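Local coordinates for 223aa long hypothetical arylmalonate decarboxylase (PDB 2DGD), which is of unproven function but, as a predicted arylmalonate decarboxylase of the aspartate/glutamate racemase clan, probably acts as a lyase that decarboxylates arylmalonates, at residues G138-G143 with Y159-R164; T153-I158 with Y185-Y190. All blocks are in the same frame, centred on the assembly; numbering follows the deposited sequence.

Interaction 1 of 2, residues G138-G143 with Y159-R164; sequences GYDGLG and YRLVKR
Leu161, on helix 155-163, packs its side chain against Asp140 on strand 135-141 and the nearby Leu142, and so sets a helix against the outer strand of a parallel four-stranded alpha/beta sheet. The fold agrees with the aspartate/glutamate racemase clan to which the family belongs. Of the residues that touch, Leu161 alone is buried, which marks this as a contact near the surface of the chain.

The apolar part rests on two leucines whose side chains cross obliquely. CD2 of Leu142 lies 3.6 Å from CG of Leu161 and 3.8 Å from its CB, against the base of the branch. The first torsion of Leu161 (chi1 180°) sets CG anti to the backbone N, where it meets CD2 of Leu142. Farther out, CD2 of Leu161 sits 4.0 Å from the carbonyl carbon of Gly141. The same methyl, Leu161 CD2, is 4.0 Å from CB of Asp140, so the aliphatic root of the acid also belongs to the apolar patch. Around it, Leu142 also packs on Pro116 and Thr153.

The polar part is looser. Arg164, near the C-terminal end of helix 155-163, brings NH2 to 3.7 Å from OD1 of Asp140, a long salt bridge. OD1 lies at the edge of the guanidinium, near its plane, yet the two group planes are 81° apart, which does not suit a paired, two-bond bridge. The stronger partner of OD1 is His165 NE2, which is hydrogen-bonded to it, and the arginine probably adds mainly electrostatic attraction. The other oxygen is held from its own strand: Gly141 N donates to OD2 of Asp140 from above the carboxylate plane. Both oxygens of the acid are therefore engaged. On the arginine side, one face of the Arg164 guanidinium is met by Arg160 O, 3.7 Å above the plane and over its centre.

Interaction 2 of 2, residues T153-I158 with Y185-Y190; sequences TPIFTI and YEAVQY
Ile155 lays its CD1 methyl over the bent side chain of Glu186, joining the N-terminal parts of helices 155-163 and 187-195 in the alpha/beta fold. The two side chains cross at about a right angle: CD1 of Ile155 is 3.5 Å from CB of Glu186, with OE2 of the glutamate as close and CG and CD nearly so. Glu186 turns at chi2 (85°), and its carboxylate finds a polar partner elsewhere, OE1 being hydrogen-bonded to Tyr21.

Between the two segments the backbones come closest where Ile155 CA lies 5.1 Å from Ala187 CA. Such a short separation is consistent with the small side chain of Ala187: CB of Ala187 lies 3.6 Å from Ile155 O and 3.7 Å from CG2 of Ile158, while CG2 of Ile155 rests 3.6 Å from Ala187 N. An alanine in place of Ile155 would probably open a gap beside Glu186 and Ala187, leaving the glutamate stem without its apolar cover.

Farther along, Phe156 and Tyr190 form an oblique aromatic pair, with ring centroids 5.0 Å apart and planes inclined at 42°. The tyrosine OH is hydrogen-bonded to Glu29 of the second subunit, tying this pair to the interface of the octamer. The Phe156 ring puts CZ over one face of Tyr190, offset toward the rim.

Both interactions use helix 155-163, but on different neighbours: interaction 1 sets its C-terminal end against the edge of the sheet, whereas interaction 2 sets its N-terminal end against helix 187-195. Interaction 1 lies nearer the surface, its centre about 17 Å from that of the chain, and mixes leucine packing with a weak charge pair. Interaction 2, partly buried at about 14 Å, is apolar and aromatic across its segments. Their centres are about 11 Å apart, and they meet directly: Leu142 CD1 packs at 3.6 Å on Thr153 CG2, and Tyr159 packs on Tyr190. Both also touch the second subunit.

Interaction 1 of 2, residues G138-G143 with Y159-R164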
loop_
_atom_site.group_PDB
_atom_site.type_symbol
_atom_site.label_atom_id
_atom_site.label_comp_id
_atom_site.label_asym_id
_atom_site.label_seq_id
_atom_site.Cartn_x
_atom_site.Cartn_y
_atom_site.Cartn_z
ATOM N N GLY A 138 31.601 -10.227 -27.606
ATOM C CA GLY A 138 32.305 -10.511 -26.366
ATOM C C GLY A 138 31.659 -11.598 -25.534
ATOM O O GLY A 138 30.511 -11.955 -25.768
ATOM N N TYR A 139 32.392 -12.122 -24.556
ATOM C CA TYR A 139 31.864 -13.178 -23.703
ATOM C C TYR A 139 32.725 -13.449 -22.476
ATOM O O TYR A 139 33.852 -12.969 -22.374
ATOM C CB TYR A 139 31.730 -14.469 -24.499
ATOM C CG TYR A 139 33.011 -14.877 -25.175
ATOM C CD1 TYR A 139 33.327 -14.421 -26.456
ATOM C CD2 TYR A 139 33.930 -15.695 -24.523
ATOM C CE1 TYR A 139 34.529 -14.772 -27.075
ATOM C CE2 TYR A 139 35.140 -16.053 -25.133
ATOM C CZ TYR A 139 35.431 -15.589 -26.406
ATOM O OH TYR A 139 36.625 -15.943 -26.998
ATOM N N ASP A 140 32.181 -14.225 -21.543
ATOM C CA ASP A 140 32.886 -14.584 -20.317
ATOM C C ASP A 140 32.055 -15.646 -19.594
ATOM O O ASP A 140 30.872 -15.817 -19.883
ATOM C CB ASP A 140 33.081 -13.354 -19.417
ATOM C CG ASP A 140 34.164 -13.563 -18.360
ATOM O OD1 ASP A 140 34.361 -12.662 -17.511
ATOM O OD2 ASP A 140 34.824 -14.627 -18.375
ATOM N N GLY A 141 32.683 -16.367 -18.667
ATOM C CA GLY A 141 31.986 -17.404 -17.928
ATOM C C GLY A 141 32.379 -17.397 -16.465
ATOM O O GLY A 141 33.402 -16.824 -16.105
ATOM N N LEU A 142 31.571 -18.029 -15.619
ATOM C CA LEU A 142 31.851 -18.078 -14.189
ATOM C C LEU A 142 32.851 -19.175 -13.863
ATOM O O LEU A 142 33.335 -19.268 -12.738
ATOM C CB LEU A 142 30.562 -18.310 -13.398
ATOM C CG LEU A 142 29.480 -17.238 -13.515
ATOM C CD1 LEU A 142 28.234 -17.689 -12.760
ATOM C CD2 LEU A 142 30.004 -15.923 -12.973
ATOM N N GLY A 143 33.144 -20.013 -14.852
ATOM C CA GLY A 143 34.090 -21.099 -14.669
ATOM C C GLY A 143 33.678 -22.128 -13.642
ATOM O O GLY A 143 34.483 -22.503 -12.791
ATOM N N TYR A 159 25.229 -10.577 -12.210
ATOM C CA TYR A 159 25.203 -9.211 -12.677
ATOM C C TYR A 159 26.604 -8.716 -13.031
ATOM O O TYR A 159 26.815 -8.154 -14.105
ATOM C CB TYR A 159 24.563 -8.313 -11.616
ATOM C CG TYR A 159 24.520 -6.848 -11.987
ATOM C CD1 TYR A 159 25.628 -6.028 -11.776
ATOM C CD2 TYR A 159 23.382 -6.284 -12.578
ATOM C CE1 TYR A 159 25.609 -4.681 -12.145
ATOM C CE2 TYR A 159 23.357 -4.936 -12.956
ATOM C CZ TYR A 159 24.477 -4.147 -12.734
ATOM O OH TYR A 159 24.487 -2.834 -13.116
ATOM N N ARG A 160 27.570 -8.943 -12.149
ATOM C CA ARG A 160 28.926 -8.474 -12.416
ATOM C C ARG A 160 29.616 -9.292 -13.501
ATOM O O ARG A 160 30.527 -8.812 -14.162
ATOM C CB ARG A 160 29.753 -8.470 -11.124
ATOM C CG ARG A 160 29.009 -7.830 -9.951
ATOM C CD ARG A 160 29.793 -6.757 -9.205
ATOM N NE ARG A 160 29.832 -5.472 -9.907
ATOM C CZ ARG A 160 30.164 -4.312 -9.340
ATOM N NH1 ARG A 160 30.181 -3.207 -10.066
ATOM N NH2 ARG A 160 30.464 -4.242 -8.049
ATOM N N LEU A 161 29.174 -10.529 -13.691
ATOM C CA LEU A 161 29.739 -11.389 -14.725
ATOM C C LEU A 161 29.654 -10.643 -16.058
ATOM O O LEU A 161 30.556 -10.732 -16.889
ATOM C CB LEU A 161 28.949 -12.704 -14.784
ATOM C CG LEU A 161 29.250 -13.853 -15.757
ATOM C CD1 LEU A 161 28.262 -13.808 -16.884
ATOM C CD2 LEU A 161 30.685 -13.801 -16.264
ATOM N N VAL A 162 28.574 -9.887 -16.239
ATOM C CA VAL A 162 28.350 -9.116 -17.456
ATOM C C VAL A 162 28.918 -7.695 -17.344
ATOM O O VAL A 162 29.716 -7.271 -18.180
ATOM C CB VAL A 162 26.832 -9.017 -17.770
ATOM C CG1 VAL A 162 26.594 -8.155 -18.997
ATOM C CG2 VAL A 162 26.261 -10.391 -17.987
ATOM N N LYS A 163 28.514 -6.974 -16.299
ATOM C CA LYS A 163 28.937 -5.595 -16.080
ATOM C C LYS A 163 30.440 -5.373 -16.143
ATOM O O LYS A 163 30.901 -4.307 -16.546
ATOM C CB LYS A 163 28.415 -5.101 -14.734
ATOM C CG LYS A 163 28.173 -3.608 -14.686
ATOM C CD LYS A 163 27.029 -3.240 -15.600
ATOM C CE LYS A 163 26.826 -1.743 -15.645
ATOM N NZ LYS A 163 26.595 -1.184 -14.293
ATOM N N ARG A 164 31.201 -6.374 -15.731
ATOM C CA ARG A 164 32.656 -6.299 -15.730
ATOM C C ARG A 164 33.213 -6.051 -17.130
ATOM O O ARG A 164 34.343 -5.608 -17.283
ATOM C CB ARG A 164 33.215 -7.598 -15.163
ATOM C CG ARG A 164 34.708 -7.735 -15.195
ATOM C CD ARG A 164 35.088 -9.121 -14.716
ATOM N NE ARG A 164 34.483 -9.423 -13.418
ATOM C CZ ARG A 164 33.678 -10.462 -13.185
ATOM N NH1 ARG A 164 33.181 -10.649 -11.968
ATOM N NH2 ARG A 164 33.365 -11.312 -14.164
#

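Interaction 2 of 2, residues T153-I158 with Y185-Y190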
loop_
_atom_site.group_PDB
_atom_site.type_symbol
_atom_site.label_atom_id
_atom_site.label_comp_id
_atom_site.label_asym_id
_atom_site.label_seq_id
_atom_site.Cartn_x
_atom_site.Cartn_y
_atom_site.Cartn_z
ATOM N N THR A 153 24.750 -19.607 -7.675
ATOM C CA THR A 153 25.246 -18.292 -8.058
ATOM C C THR A 153 24.316 -17.150 -7.660
ATOM O O THR A 153 23.146 -17.108 -8.056
ATOM C CB THR A 153 25.496 -18.220 -9.561
ATOM O OG1 THR A 153 26.306 -19.333 -9.957
ATOM C CG2 THR A 153 26.207 -16.911 -9.919
ATOM N N PRO A 154 24.834 -16.202 -6.867
ATOM C CA PRO A 154 24.112 -15.027 -6.373
ATOM C C PRO A 154 23.702 -14.063 -7.489
ATOM O O PRO A 154 24.379 -13.950 -8.513
ATOM C CB PRO A 154 25.113 -14.379 -5.418
ATOM C CG PRO A 154 25.971 -15.513 -4.994
ATOM C CD PRO A 154 26.172 -16.272 -6.269
ATOM N N ILE A 155 22.596 -13.360 -7.269
ATOM C CA ILE A 155 22.085 -12.406 -8.233
ATOM C C ILE A 155 23.172 -11.498 -8.789
ATOM O O ILE A 155 23.398 -11.451 -10.002
ATOM C CB ILE A 155 21.000 -11.528 -7.605
ATOM C CG1 ILE A 155 19.800 -12.398 -7.232
ATOM C CG2 ILE A 155 20.601 -10.418 -8.569
ATOM C CD1 ILE A 155 18.682 -11.650 -6.539
ATOM N N PHE A 156 23.850 -10.777 -7.907
ATOM C CA PHE A 156 24.875 -9.855 -8.363
ATOM C C PHE A 156 26.165 -10.466 -8.873
ATOM O O PHE A 156 26.973 -9.779 -9.486
ATOM C CB PHE A 156 25.134 -8.806 -7.290
ATOM C CG PHE A 156 24.008 -7.830 -7.152
ATOM C CD1 PHE A 156 23.729 -6.933 -8.181
ATOM C CD2 PHE A 156 23.171 -7.856 -6.042
ATOM C CE1 PHE A 156 22.623 -6.076 -8.107
ATOM C CE2 PHE A 156 22.066 -7.004 -5.961
ATOM C CZ PHE A 156 21.792 -6.115 -6.996
ATOM N N THR A 157 26.368 -11.753 -8.641
ATOM C CA THR A 157 27.556 -12.391 -9.172
ATOM C C THR A 157 27.289 -12.528 -10.666
ATOM O O THR A 157 28.187 -12.373 -11.495
ATOM C CB THR A 157 27.775 -13.777 -8.569
ATOM O OG1 THR A 157 28.236 -13.639 -7.221
ATOM C CG2 THR A 157 28.790 -14.545 -9.372
ATOM N N ILE A 158 26.034 -12.814 -10.999
ATOM C CA ILE A 158 25.608 -12.951 -12.386
ATOM C C ILE A 158 25.627 -11.563 -12.999
ATOM O O ILE A 158 25.986 -11.386 -14.157
ATOM C CB ILE A 158 24.169 -13.510 -12.484
ATOM C CG1 ILE A 158 24.136 -14.956 -11.973
ATOM C CG2 ILE A 158 23.657 -13.396 -13.923
ATOM C CD1 ILE A 158 22.754 -15.549 -11.904
ATOM N N TYR A 185 16.054 -14.558 -12.700
ATOM C CA TYR A 185 14.880 -13.703 -12.553
ATOM C C TYR A 185 15.187 -12.248 -12.177
ATOM O O TYR A 185 14.670 -11.328 -12.803
ATOM C CB TYR A 185 13.921 -14.298 -11.526
ATOM C CG TYR A 185 12.629 -13.535 -11.433
ATOM C CD1 TYR A 185 12.304 -12.800 -10.293
ATOM C CD2 TYR A 185 11.744 -13.517 -12.505
ATOM C CE1 TYR A 185 11.127 -12.065 -10.232
ATOM C CE2 TYR A 185 10.567 -12.789 -12.451
ATOM C CZ TYR A 185 10.266 -12.065 -11.313
ATOM O OH TYR A 185 9.100 -11.346 -11.271
ATOM N N GLU A 186 16.018 -12.038 -11.160
ATOM C CA GLU A 186 16.364 -10.686 -10.730
ATOM C C GLU A 186 17.522 -10.085 -11.531
ATOM O O GLU A 186 17.402 -8.993 -12.091
ATOM C CB GLU A 186 16.729 -10.659 -9.237
ATOM C CG GLU A 186 15.623 -11.080 -8.285
ATOM C CD GLU A 186 15.538 -12.594 -8.090
ATOM O OE1 GLU A 186 14.614 -13.048 -7.365
ATOM O OE2 GLU A 186 16.393 -13.332 -8.648
ATOM N N ALA A 187 18.644 -10.800 -11.569
ATOM C CA ALA A 187 19.834 -10.342 -12.280
ATOM C C ALA A 187 19.503 -9.735 -13.637
ATOM O O ALA A 187 19.930 -8.635 -13.965
ATOM C CB ALA A 187 20.808 -11.496 -12.449
ATOM N N VAL A 188 18.733 -10.464 -14.426
ATOM C CA VAL A 188 18.342 -10.016 -15.748
ATOM C C VAL A 188 17.582 -8.678 -15.742
ATOM O O VAL A 188 17.711 -7.887 -16.670
ATOM C CB VAL A 188 17.536 -11.144 -16.438
ATOM C CG1 VAL A 188 16.570 -10.596 -17.428
ATOM C CG2 VAL A 188 18.505 -12.094 -17.128
ATOM N N GLN A 189 16.811 -8.409 -14.694
ATOM C CA GLN A 189 16.066 -7.150 -14.619
ATOM C C GLN A 189 17.008 -5.982 -14.373
ATOM O O GLN A 189 16.872 -4.921 -14.985
ATOM C CB GLN A 189 15.034 -7.200 -13.500
ATOM C CG GLN A 189 13.938 -8.215 -13.716
ATOM C CD GLN A 189 12.943 -8.248 -12.572
ATOM O OE1 GLN A 189 12.272 -7.250 -12.283
ATOM N NE2 GLN A 189 12.839 -9.400 -11.909
ATOM N N TYR A 190 17.952 -6.176 -13.458
ATOM C CA TYR A 190 18.922 -5.143 -13.155
ATOM C C TYR A 190 19.740 -4.842 -14.400
ATOM O O TYR A 190 19.906 -3.686 -14.783
ATOM C CB TYR A 190 19.857 -5.598 -12.045
ATOM C CG TYR A 190 19.245 -5.586 -10.673
ATOM C CD1 TYR A 190 19.036 -6.770 -9.969
ATOM C CD2 TYR A 190 18.906 -4.385 -10.060
ATOM C CE1 TYR A 190 18.508 -6.755 -8.685
ATOM C CE2 TYR A 190 18.378 -4.357 -8.783
ATOM C CZ TYR A 190 18.182 -5.545 -8.100
ATOM O OH TYR A 190 17.654 -5.514 -6.833
#